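Local structure of pyridoxamine 5'-phosphate oxidase-related, FMN-binding (Mycobacterium smegmatis, 3F7E) at residues A[9-14]-A[73-78]; A[13-18]-A[99-104]; A[44-49]-A[93-98]. The protein probably binds the deazaflavin coenzyme F420 and uses it to reduce carbon-carbon double bonds. All blocks are in the same frame, centred on the assembly; numbering follows the deposited sequence.

Contact 1 (A[9-14]-A[73-78]); sequences ESLLER and PYRYLE
L11 and L12, on the short helix 9-13, pack against L77 at the beginning of strand 76-88 in a helix-on-sheet contact, with S10 and R75 forming a polar margin. The two axes run nearly perpendicular, at -88°, and 8.5 Å apart, so the helix lies across the strand and touches a short length of it. L11 does most of the covering. Its CD1 reaches the backbone of Y76, 3.6 Å from C, and also meets CB of L77. Beside it, the L12 side chain crosses that of L77 at about a right angle; L77 CD2 is 3.8 Å from L12 CG and nearly as close to both L12 methyls. The apolar patch extends inward through M65 and V67 of strand 62-68 and F126 of strand 116-127, in the antiparallel sheet of the split-barrel fold found in flavin- and F420-binding relatives.

At the margin R75 runs extended past L11, its CG 4.1 Å from L11 CD1. One of two conformers of S10 places OG at the guanidinium edge, 3.0 Å from R75 NH2. NH2 has its hydrogen-bond partner in the carbonyl of G7, and Y8 makes a cation-pi contact with the same group. One water accepts a bond from R14 NH2 and a weak one from R75 NE, atoms 5.1 Å apart; D69, salt-bridged to R14, probably eases the repulsion of these like charges. Leucine packing thus supplies the buried side, while a shared water and separate acceptors, G7 and D69, probably accommodate the two arginines at its border.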
loop_
_atom_site.group_PDB
_atom_site.type_symbol
_atom_site.label_atom_id
_atom_site.label_comp_id
_atom_site.label_asym_id
_atom_site.label_seq_id
_atom_site.Cartn_x
_atom_site.Cartn_y
_atom_site.Cartn_z
ATOM N N GLU A 9 2.353 -18.133 -0.528
ATOM C CA GLU A 9 1.220 -18.091 -1.424
ATOM C C GLU A 9 -0.092 -18.075 -0.632
ATOM O O GLU A 9 -1.090 -17.543 -1.104
ATOM C CB GLU A 9 1.248 -19.247 -2.429
ATOM C CG GLU A 9 0.277 -19.072 -3.572
ATOM C CD GLU A 9 0.508 -19.966 -4.784
ATOM O OE1 GLU A 9 -0.335 -19.917 -5.675
ATOM O OE2 GLU A 9 1.491 -20.747 -4.818
ATOM N N SER A 10 -0.058 -18.647 0.574
ATOM C CA SER A 10 -1.200 -18.639 1.465
ATOM C C SER A 10 -1.775 -17.242 1.710
ATOM O O SER A 10 -2.996 -17.109 1.868
ATOM C CB SER A 10 -0.810 -19.286 2.790
ATOM O OG SER A 10 0.414 -18.757 3.256
ATOM N N LEU A 11 -0.913 -16.213 1.758
ATOM C CA LEU A 11 -1.351 -14.824 1.974
ATOM C C LEU A 11 -2.192 -14.370 0.803
ATOM O O LEU A 11 -3.169 -13.668 1.006
ATOM C CB LEU A 11 -0.183 -13.847 2.212
ATOM C CG LEU A 11 0.435 -13.838 3.607
ATOM C CD1 LEU A 11 1.703 -13.016 3.588
ATOM C CD2 LEU A 11 -0.575 -13.290 4.621
ATOM N N LEU A 12 -1.855 -14.810 -0.409
ATOM C CA LEU A 12 -2.611 -14.423 -1.591
ATOM C C LEU A 12 -3.913 -15.182 -1.718
ATOM O O LEU A 12 -4.783 -14.770 -2.474
ATOM C CB LEU A 12 -1.781 -14.626 -2.848
ATOM C CG LEU A 12 -0.501 -13.796 -2.912
ATOM C CD1 LEU A 12 0.244 -14.124 -4.203
ATOM C CD2 LEU A 12 -0.790 -12.280 -2.846
ATOM N N GLU A 13 -4.031 -16.319 -1.015
ATOM C CA GLU A 13 -5.277 -17.094 -1.041
ATOM C C GLU A 13 -6.340 -16.622 -0.053
ATOM O O GLU A 13 -7.497 -17.056 -0.083
ATOM C CB GLU A 13 -4.962 -18.581 -0.813
ATOM C CG GLU A 13 -4.208 -19.169 -2.020
ATOM C CD GLU A 13 -3.834 -20.640 -1.859
ATOM O OE1 GLU A 13 -4.023 -21.193 -0.771
ATOM O OE2 GLU A 13 -3.339 -21.249 -2.829
ATOM N N ARG A 14 -5.929 -15.741 0.844
ATOM C CA ARG A 14 -6.802 -15.253 1.897
ATOM C C ARG A 14 -7.543 -13.980 1.484
ATOM O O ARG A 14 -7.027 -13.187 0.666
ATOM C CB ARG A 14 -5.990 -14.998 3.168
ATOM C CG ARG A 14 -5.478 -16.308 3.791
ATOM C CD ARG A 14 -4.474 -16.077 4.894
ATOM N NE ARG A 14 -5.038 -15.337 6.025
ATOM C CZ ARG A 14 -4.333 -14.895 7.069
ATOM N NH1 ARG A 14 -4.927 -14.204 8.049
ATOM N NH2 ARG A 14 -3.027 -15.137 7.139
ATOM N N PRO A 73 2.182 -8.876 12.055
ATOM C CA PRO A 73 2.689 -7.961 11.031
ATOM C C PRO A 73 4.071 -8.323 10.483
ATOM O O PRO A 73 4.494 -7.779 9.459
ATOM C CB PRO A 73 2.738 -6.612 11.751
ATOM C CG PRO A 73 2.770 -6.935 13.195
ATOM C CD PRO A 73 2.083 -8.239 13.381
ATOM N N TYR A 74 4.759 -9.255 11.130
ATOM C CA TYR A 74 6.043 -9.725 10.618
ATOM C C TYR A 74 5.881 -10.692 9.431
ATOM O O TYR A 74 6.853 -10.989 8.736
ATOM C CB TYR A 74 6.885 -10.313 11.751
ATOM C CG TYR A 74 7.395 -9.269 12.737
ATOM C CD1 TYR A 74 6.550 -8.701 13.703
ATOM C CD2 TYR A 74 8.731 -8.862 12.711
ATOM C CE1 TYR A 74 7.028 -7.741 14.609
ATOM C CE2 TYR A 74 9.217 -7.914 13.610
ATOM C CZ TYR A 74 8.368 -7.358 14.553
ATOM O OH TYR A 74 8.872 -6.416 15.430
ATOM N N ARG A 75 4.654 -11.150 9.183
ATOM C CA ARG A 75 4.341 -11.994 8.024
ATOM C C ARG A 75 3.665 -11.133 6.934
ATOM O O ARG A 75 2.556 -10.628 7.157
ATOM C CB ARG A 75 3.393 -13.080 8.469
ATOM C CG ARG A 75 3.020 -13.934 7.354
ATOM C CD ARG A 75 2.383 -15.172 7.880
ATOM N NE ARG A 75 2.019 -16.058 6.789
ATOM C CZ ARG A 75 2.849 -16.913 6.188
ATOM N NH1 ARG A 75 4.105 -17.062 6.603
ATOM N NH2 ARG A 75 2.414 -17.665 5.182
ATOM N N TYR A 76 4.305 -10.978 5.758
ATOM C CA TYR A 76 3.798 -10.069 4.741
ATOM C C TYR A 76 4.304 -10.481 3.372
ATOM O O TYR A 76 5.269 -11.291 3.270
ATOM C CB TYR A 76 4.222 -8.632 5.053
ATOM C CG TYR A 76 5.702 -8.389 5.032
ATOM C CD1 TYR A 76 6.374 -8.166 3.825
ATOM C CD2 TYR A 76 6.431 -8.316 6.220
ATOM C CE1 TYR A 76 7.741 -7.911 3.792
ATOM C CE2 TYR A 76 7.812 -8.062 6.196
ATOM C CZ TYR A 76 8.440 -7.852 4.976
ATOM O OH TYR A 76 9.788 -7.585 4.958
ATOM N N LEU A 77 3.740 -9.859 2.323
ATOM C CA LEU A 77 4.176 -10.229 0.947
ATOM C C LEU A 77 3.992 -8.978 0.113
ATOM O O LEU A 77 2.901 -8.386 0.086
ATOM C CB LEU A 77 3.403 -11.407 0.354
ATOM C CG LEU A 77 3.887 -11.914 -1.004
ATOM C CD1 LEU A 77 5.302 -12.493 -0.887
ATOM C CD2 LEU A 77 2.972 -12.986 -1.541
ATOM N N GLU A 78 5.073 -8.624 -0.591
ATOM C CA GLU A 78 5.092 -7.515 -1.547
ATOM C C GLU A 78 5.228 -8.091 -2.942
ATOM O O GLU A 78 6.176 -8.836 -3.211
ATOM C CB GLU A 78 6.279 -6.582 -1.251
ATOM C CG GLU A 78 6.231 -5.973 0.137
ATOM C CD GLU A 78 7.546 -5.419 0.585
ATOM O OE1 GLU A 78 8.472 -5.355 -0.248
ATOM O OE2 GLU A 78 7.672 -5.036 1.779
HETATM O O HOH W 1 -0.918 -17.018 5.488
#

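Contact 2 (A[13-18]-A[99-104]); sequences ERPLYG and NDRYDG
P15 lies over one face of the Y102 ring, while the hydroxyl of that tyrosine reaches past it to the backbone of L16. The proline CB sits 3.9 Å above the ring plane, displaced toward the rim, in a CH-pi contact 4.2 Å from the ring centroid. L16, by contrast, comes to the ring edge: Y102 OH donates to L16 O at 2.7 Å, approaching from above the carbonyl plane. The same hydroxyl accepts from the backbone N of F36, and W35 stacks on the ring, so Y102 is gripped by both its ring and its oxygen.

R101 works alongside. Its chain bends at chi3 (112°), and NH2 donates to R14 O over 2.8 Å, with an N-H...O angle of 156°. The acceptor lies close to the guanidinium plane, although the donor stands well above the plane of the carbonyl. NE donates to F36 O, a second bond that helps hold the guanidinium. The receiving chain is folded into an inverse gamma turn centred on P15, with the carbonyls of R14 and L16, on its two flanks, taken by the two side chains. Those side chains come from the C-terminal end of helix 93-101, closed by a Schellman motif in which D103 has positive phi and G104 N bonds back to N99 O. N99 ND2 also donates to G104 O. Farther out, R14 extends away toward its salt-bridge partner D69, with L16 CD1 4.1 Å above the centre of its guanidinium.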
loop_
_atom_site.group_PDB
_atom_site.type_symbol
_atom_site.label_atom_id
_atom_site.label_comp_id
_atom_site.label_asym_id
_atom_site.label_seq_id
_atom_site.Cartn_x
_atom_site.Cartn_y
_atom_site.Cartn_z
ATOM N N GLU A 13 -4.031 -16.319 -1.015
ATOM C CA GLU A 13 -5.277 -17.094 -1.041
ATOM C C GLU A 13 -6.340 -16.622 -0.053
ATOM O O GLU A 13 -7.497 -17.056 -0.083
ATOM C CB GLU A 13 -4.962 -18.581 -0.813
ATOM C CG GLU A 13 -4.208 -19.169 -2.020
ATOM C CD GLU A 13 -3.834 -20.640 -1.859
ATOM O OE1 GLU A 13 -4.023 -21.193 -0.771
ATOM O OE2 GLU A 13 -3.339 -21.249 -2.829
ATOM N N ARG A 14 -5.929 -15.741 0.844
ATOM C CA ARG A 14 -6.802 -15.253 1.897
ATOM C C ARG A 14 -7.543 -13.980 1.484
ATOM O O ARG A 14 -7.027 -13.187 0.666
ATOM C CB ARG A 14 -5.990 -14.998 3.168
ATOM C CG ARG A 14 -5.478 -16.308 3.791
ATOM C CD ARG A 14 -4.474 -16.077 4.894
ATOM N NE ARG A 14 -5.038 -15.337 6.025
ATOM C CZ ARG A 14 -4.333 -14.895 7.069
ATOM N NH1 ARG A 14 -4.927 -14.204 8.049
ATOM N NH2 ARG A 14 -3.027 -15.137 7.139
ATOM N N PRO A 15 -8.746 -13.760 2.067
ATOM C CA PRO A 15 -9.512 -12.529 1.784
ATOM C C PRO A 15 -8.968 -11.338 2.588
ATOM O O PRO A 15 -9.641 -10.815 3.506
ATOM C CB PRO A 15 -10.945 -12.917 2.187
ATOM C CG PRO A 15 -10.757 -13.932 3.302
ATOM C CD PRO A 15 -9.484 -14.700 2.951
ATOM N N LEU A 16 -7.754 -10.919 2.227
ATOM C CA LEU A 16 -7.099 -9.787 2.856
ATOM C C LEU A 16 -7.065 -8.614 1.883
ATOM O O LEU A 16 -7.047 -8.805 0.667
ATOM C CB LEU A 16 -5.658 -10.149 3.238
ATOM C CG LEU A 16 -5.523 -11.339 4.205
ATOM C CD1 LEU A 16 -4.026 -11.640 4.429
ATOM C CD2 LEU A 16 -6.263 -11.081 5.521
ATOM N N TYR A 17 -7.018 -7.386 2.392
ATOM C CA TYR A 17 -6.811 -6.260 1.488
ATOM C C TYR A 17 -5.401 -6.234 0.934
ATOM O O TYR A 17 -4.424 -6.502 1.630
ATOM C CB TYR A 17 -7.094 -4.943 2.197
ATOM C CG TYR A 17 -8.556 -4.687 2.373
ATOM C CD1 TYR A 17 -9.198 -5.049 3.562
ATOM C CD2 TYR A 17 -9.299 -4.075 1.360
ATOM C CE1 TYR A 17 -10.542 -4.812 3.737
ATOM C CE2 TYR A 17 -10.654 -3.831 1.516
ATOM C CZ TYR A 17 -11.271 -4.216 2.706
ATOM O OH TYR A 17 -12.614 -3.970 2.894
ATOM N N GLY A 18 -5.297 -5.912 -0.348
ATOM C CA GLY A 18 -4.018 -5.612 -0.947
ATOM C C GLY A 18 -3.916 -4.126 -1.255
ATOM O O GLY A 18 -4.842 -3.545 -1.803
ATOM N N ASN A 99 -16.551 -9.479 -4.223
ATOM C CA ASN A 99 -17.335 -9.284 -3.008
ATOM C C ASN A 99 -17.610 -10.610 -2.306
ATOM O O ASN A 99 -17.479 -10.721 -1.072
ATOM C CB ASN A 99 -18.651 -8.590 -3.298
ATOM C CG ASN A 99 -19.442 -8.383 -2.043
ATOM O OD1 ASN A 99 -19.078 -7.550 -1.217
ATOM N ND2 ASN A 99 -20.478 -9.195 -1.849
ATOM N N ASP A 100 -17.961 -11.625 -3.096
ATOM C CA ASP A 100 -18.224 -12.954 -2.545
ATOM C C ASP A 100 -16.976 -13.540 -1.873
ATOM O O ASP A 100 -17.082 -14.142 -0.788
ATOM C CB ASP A 100 -18.721 -13.875 -3.642
ATOM C CG ASP A 100 -19.319 -15.160 -3.102
ATOM O OD1 ASP A 100 -20.163 -15.112 -2.178
ATOM O OD2 ASP A 100 -18.938 -16.216 -3.622
ATOM N N ARG A 101 -15.812 -13.397 -2.510
ATOM C CA ARG A 101 -14.538 -13.873 -1.954
ATOM C C ARG A 101 -14.271 -13.284 -0.555
ATOM O O ARG A 101 -13.651 -13.918 0.304
ATOM C CB ARG A 101 -13.374 -13.528 -2.907
ATOM C CG ARG A 101 -12.062 -14.168 -2.499
ATOM C CD ARG A 101 -10.995 -14.095 -3.558
ATOM N NE ARG A 101 -9.917 -13.218 -3.147
ATOM C CZ ARG A 101 -9.092 -13.420 -2.118
ATOM N NH1 ARG A 101 -9.213 -14.484 -1.326
ATOM N NH2 ARG A 101 -8.155 -12.532 -1.867
ATOM N N TYR A 102 -14.741 -12.055 -0.350
ATOM C CA TYR A 102 -14.513 -11.327 0.890
ATOM C C TYR A 102 -15.709 -11.395 1.841
ATOM O O TYR A 102 -15.689 -10.746 2.906
ATOM C CB TYR A 102 -14.172 -9.863 0.567
ATOM C CG TYR A 102 -12.741 -9.726 0.081
ATOM C CD1 TYR A 102 -12.389 -10.055 -1.241
ATOM C CD2 TYR A 102 -11.736 -9.320 0.946
ATOM C CE1 TYR A 102 -11.063 -9.984 -1.669
ATOM C CE2 TYR A 102 -10.403 -9.218 0.528
ATOM C CZ TYR A 102 -10.078 -9.560 -0.787
ATOM O OH TYR A 102 -8.770 -9.483 -1.239
ATOM N N ASP A 103 -16.756 -12.133 1.441
ATOM C CA ASP A 103 -18.037 -12.145 2.166
ATOM C C ASP A 103 -18.510 -10.726 2.512
ATOM O O ASP A 103 -18.961 -10.434 3.635
ATOM C CB ASP A 103 -17.955 -13.067 3.385
ATOM C CG ASP A 103 -17.896 -14.524 2.993
ATOM O OD1 ASP A 103 -18.904 -15.049 2.472
ATOM O OD2 ASP A 103 -16.840 -15.145 3.209
ATOM N N GLY A 104 -18.410 -9.856 1.511
ATOM C CA GLY A 104 -18.698 -8.443 1.665
ATOM C C GLY A 104 -20.167 -8.107 1.521
ATOM O O GLY A 104 -20.979 -8.953 1.113
#

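Contact 3 (A[44-49]-A[93-98]); sequences RFTHTT and AFYLKL
T46 and F94 occupy the middle of a contact in which strand 43-48 lies on the first turns of helix 93-101, the short axes 8.4 Å apart and crossing at -128°. Packing is closest around the phenyl ring of F94. CB of F94 points toward the strand and CG lies anti to the backbone N (chi1 175°); the ring rim then meets the peptide between F45 and T46. CE2 is 3.6 Å from F45 C, and T46 N also lies at the ring edge. The base of R44 belongs to this tight part, its CB 3.5 Å from F94 CZ. T46 fills the next position. Its methyl CG2 rests 3.8 Å from L98 CD1, the two side chains sliding past each other in opposite directions, while OG1 comes in at the edge of the Y95 ring, 3.7 Å from CD2. OG1 is hydrogen-bonded to R116 NH1 of the adjoining strand, and its approach to the tyrosine edge is a plain contact.

The outer part of R44 is looser and more polar. CD still approaches F94 CE1 at 4.1 Å. The R44 side chain crosses that of F94 at about a right angle, and its end leads away from the helix to a salt bridge between its guanidinium and D39.

Neighbouring elements frame the contact. Strand 116-127 pairs with the 43-48 strand and touches F94 through I118; the carboxylate of D89 accepts bonds from F94 N and Y95 N at the helix start. On the opposite strand face, F45 and H47 turn to L20 of strand 18-23.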
loop_
_atom_site.group_PDB
_atom_site.type_symbol
_atom_site.label_atom_id
_atom_site.label_comp_id
_atom_site.label_asym_id
_atom_site.label_seq_id
_atom_site.Cartn_x
_atom_site.Cartn_y
_atom_site.Cartn_z
ATOM N N ARG A 44 -6.136 -10.305 -10.029
ATOM C CA ARG A 44 -7.189 -9.543 -10.710
ATOM C C ARG A 44 -7.834 -8.555 -9.736
ATOM O O ARG A 44 -8.060 -8.893 -8.554
ATOM C CB ARG A 44 -8.247 -10.490 -11.286
ATOM C CG ARG A 44 -7.756 -11.276 -12.474
ATOM C CD ARG A 44 -8.867 -12.221 -13.012
ATOM N NE ARG A 44 -8.516 -12.840 -14.295
ATOM C CZ ARG A 44 -7.813 -13.961 -14.408
ATOM N NH1 ARG A 44 -7.413 -14.620 -13.325
ATOM N NH2 ARG A 44 -7.506 -14.420 -15.608
ATOM N N PHE A 45 -8.134 -7.361 -10.263
ATOM C CA PHE A 45 -8.752 -6.264 -9.511
ATOM C C PHE A 45 -9.954 -5.725 -10.273
ATOM O O PHE A 45 -10.002 -5.826 -11.492
ATOM C CB PHE A 45 -7.753 -5.106 -9.332
ATOM C CG PHE A 45 -6.443 -5.527 -8.721
ATOM C CD1 PHE A 45 -5.384 -6.023 -9.518
ATOM C CD2 PHE A 45 -6.264 -5.454 -7.346
ATOM C CE1 PHE A 45 -4.188 -6.413 -8.936
ATOM C CE2 PHE A 45 -5.078 -5.838 -6.767
ATOM C CZ PHE A 45 -4.037 -6.328 -7.555
ATOM N N THR A 46 -10.892 -5.103 -9.544
ATOM C CA THR A 46 -11.995 -4.406 -10.165
ATOM C C THR A 46 -11.681 -2.908 -10.153
ATOM O O THR A 46 -11.266 -2.356 -9.139
ATOM C CB THR A 46 -13.358 -4.700 -9.476
ATOM O OG1 THR A 46 -14.391 -3.948 -10.117
ATOM C CG2 THR A 46 -13.357 -4.358 -7.971
ATOM N N HIS A 47 -11.849 -2.272 -11.316
ATOM C CA HIS A 47 -11.612 -0.816 -11.484
ATOM C C HIS A 47 -12.741 -0.284 -12.375
ATOM O O HIS A 47 -13.456 -1.037 -13.043
ATOM C CB HIS A 47 -10.278 -0.515 -12.242
ATOM C CG HIS A 47 -9.005 -0.638 -11.434
ATOM N ND1 HIS A 47 -8.565 -1.813 -10.852
ATOM C CD2 HIS A 47 -8.050 0.286 -11.163
ATOM C CE1 HIS A 47 -7.407 -1.599 -10.245
ATOM N NE2 HIS A 47 -7.069 -0.334 -10.424
ATOM N N THR A 48 -12.874 1.034 -12.436
ATOM C CA THR A 48 -13.627 1.623 -13.546
ATOM C C THR A 48 -12.683 2.382 -14.478
ATOM O O THR A 48 -11.558 2.756 -14.121
ATOM C CB THR A 48 -14.767 2.553 -13.130
ATOM O OG1 THR A 48 -14.194 3.825 -12.863
ATOM C CG2 THR A 48 -15.561 1.992 -11.940
ATOM N N THR A 49 -13.165 2.624 -15.681
ATOM C CA THR A 49 -12.373 3.338 -16.662
ATOM C C THR A 49 -12.353 4.862 -16.453
ATOM O O THR A 49 -11.716 5.588 -17.231
ATOM C CB THR A 49 -12.940 3.105 -18.047
ATOM O OG1 THR A 49 -14.294 3.563 -18.065
ATOM C CG2 THR A 49 -12.876 1.614 -18.423
ATOM N N ALA A 93 -20.247 -8.637 -12.944
ATOM C CA ALA A 93 -20.100 -9.989 -12.463
ATOM C C ALA A 93 -18.768 -10.242 -11.758
ATOM O O ALA A 93 -18.732 -10.949 -10.739
ATOM C CB ALA A 93 -20.276 -10.978 -13.607
ATOM N N PHE A 94 -17.661 -9.703 -12.279
ATOM C CA PHE A 94 -16.384 -9.916 -11.634
ATOM C C PHE A 94 -16.348 -9.179 -10.286
ATOM O O PHE A 94 -15.884 -9.719 -9.273
ATOM C CB PHE A 94 -15.181 -9.526 -12.517
ATOM C CG PHE A 94 -13.890 -9.640 -11.776
ATOM C CD1 PHE A 94 -13.313 -10.876 -11.532
ATOM C CD2 PHE A 94 -13.311 -8.514 -11.219
ATOM C CE1 PHE A 94 -12.122 -10.976 -10.779
ATOM C CE2 PHE A 94 -12.152 -8.602 -10.492
ATOM C CZ PHE A 94 -11.554 -9.834 -10.244
ATOM N N TYR A 95 -16.808 -7.926 -10.285
ATOM C CA TYR A 95 -16.952 -7.179 -9.033
ATOM C C TYR A 95 -17.697 -8.029 -7.979
ATOM O O TYR A 95 -17.302 -8.082 -6.800
ATOM C CB TYR A 95 -17.688 -5.868 -9.348
ATOM C CG TYR A 95 -18.064 -4.978 -8.175
ATOM C CD1 TYR A 95 -19.136 -5.291 -7.347
ATOM C CD2 TYR A 95 -17.369 -3.794 -7.933
ATOM C CE1 TYR A 95 -19.493 -4.440 -6.283
ATOM C CE2 TYR A 95 -17.702 -2.955 -6.885
ATOM C CZ TYR A 95 -18.762 -3.284 -6.062
ATOM O OH TYR A 95 -19.088 -2.435 -5.022
ATOM N N LEU A 96 -18.788 -8.684 -8.381
ATOM C CA LEU A 96 -19.559 -9.484 -7.428
ATOM C C LEU A 96 -18.826 -10.745 -6.973
ATOM O O LEU A 96 -18.967 -11.149 -5.819
ATOM C CB LEU A 96 -20.923 -9.839 -8.011
ATOM C CG LEU A 96 -21.908 -8.681 -8.148
ATOM C CD1 LEU A 96 -23.241 -9.200 -8.671
ATOM C CD2 LEU A 96 -22.117 -7.982 -6.787
ATOM N N LYS A 97 -18.043 -11.368 -7.854
ATOM C CA LYS A 97 -17.181 -12.466 -7.403
ATOM C C LYS A 97 -16.163 -12.045 -6.334
ATOM O O LYS A 97 -15.909 -12.801 -5.384
ATOM C CB LYS A 97 -16.454 -13.078 -8.586
ATOM C CG LYS A 97 -17.333 -13.881 -9.518
ATOM C CD LYS A 97 -16.477 -14.534 -10.610
ATOM C CE LYS A 97 -17.321 -15.336 -11.577
ATOM N NZ LYS A 97 -17.805 -16.566 -10.924
ATOM N N LEU A 98 -15.576 -10.851 -6.485
ATOM C CA LEU A 98 -14.632 -10.333 -5.465
ATOM C C LEU A 98 -15.372 -10.095 -4.158
ATOM O O LEU A 98 -14.923 -10.514 -3.096
ATOM C CB LEU A 98 -13.889 -9.047 -5.905
ATOM C CG LEU A 98 -12.747 -9.222 -6.887
ATOM C CD1 LEU A 98 -12.194 -7.839 -7.130
ATOM C CD2 LEU A 98 -11.734 -10.063 -6.200
#

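How the contacts relate
The three contacts illustrate how a small sheet protein mounts its helices by different chemistry. Contacts 1 and 3 each set a helix against the same sheet, about 21 Å apart between centres and on opposite sides of the chain's centre; both are partly buried and chiefly apolar, leucine on leucine in one, aromatic edges and threonine in the other. Contact 2 lies at the surface and relies on side-chain bonds to backbone carbonyls. It shares E13 and R14 with contact 1, which it touches through L11 CD2 and L16 CD1, 3.8 Å apart, and shares helix 93-101 with contact 3. That helix is therefore held to the sheet near its start and to the 13-18 loop at its end.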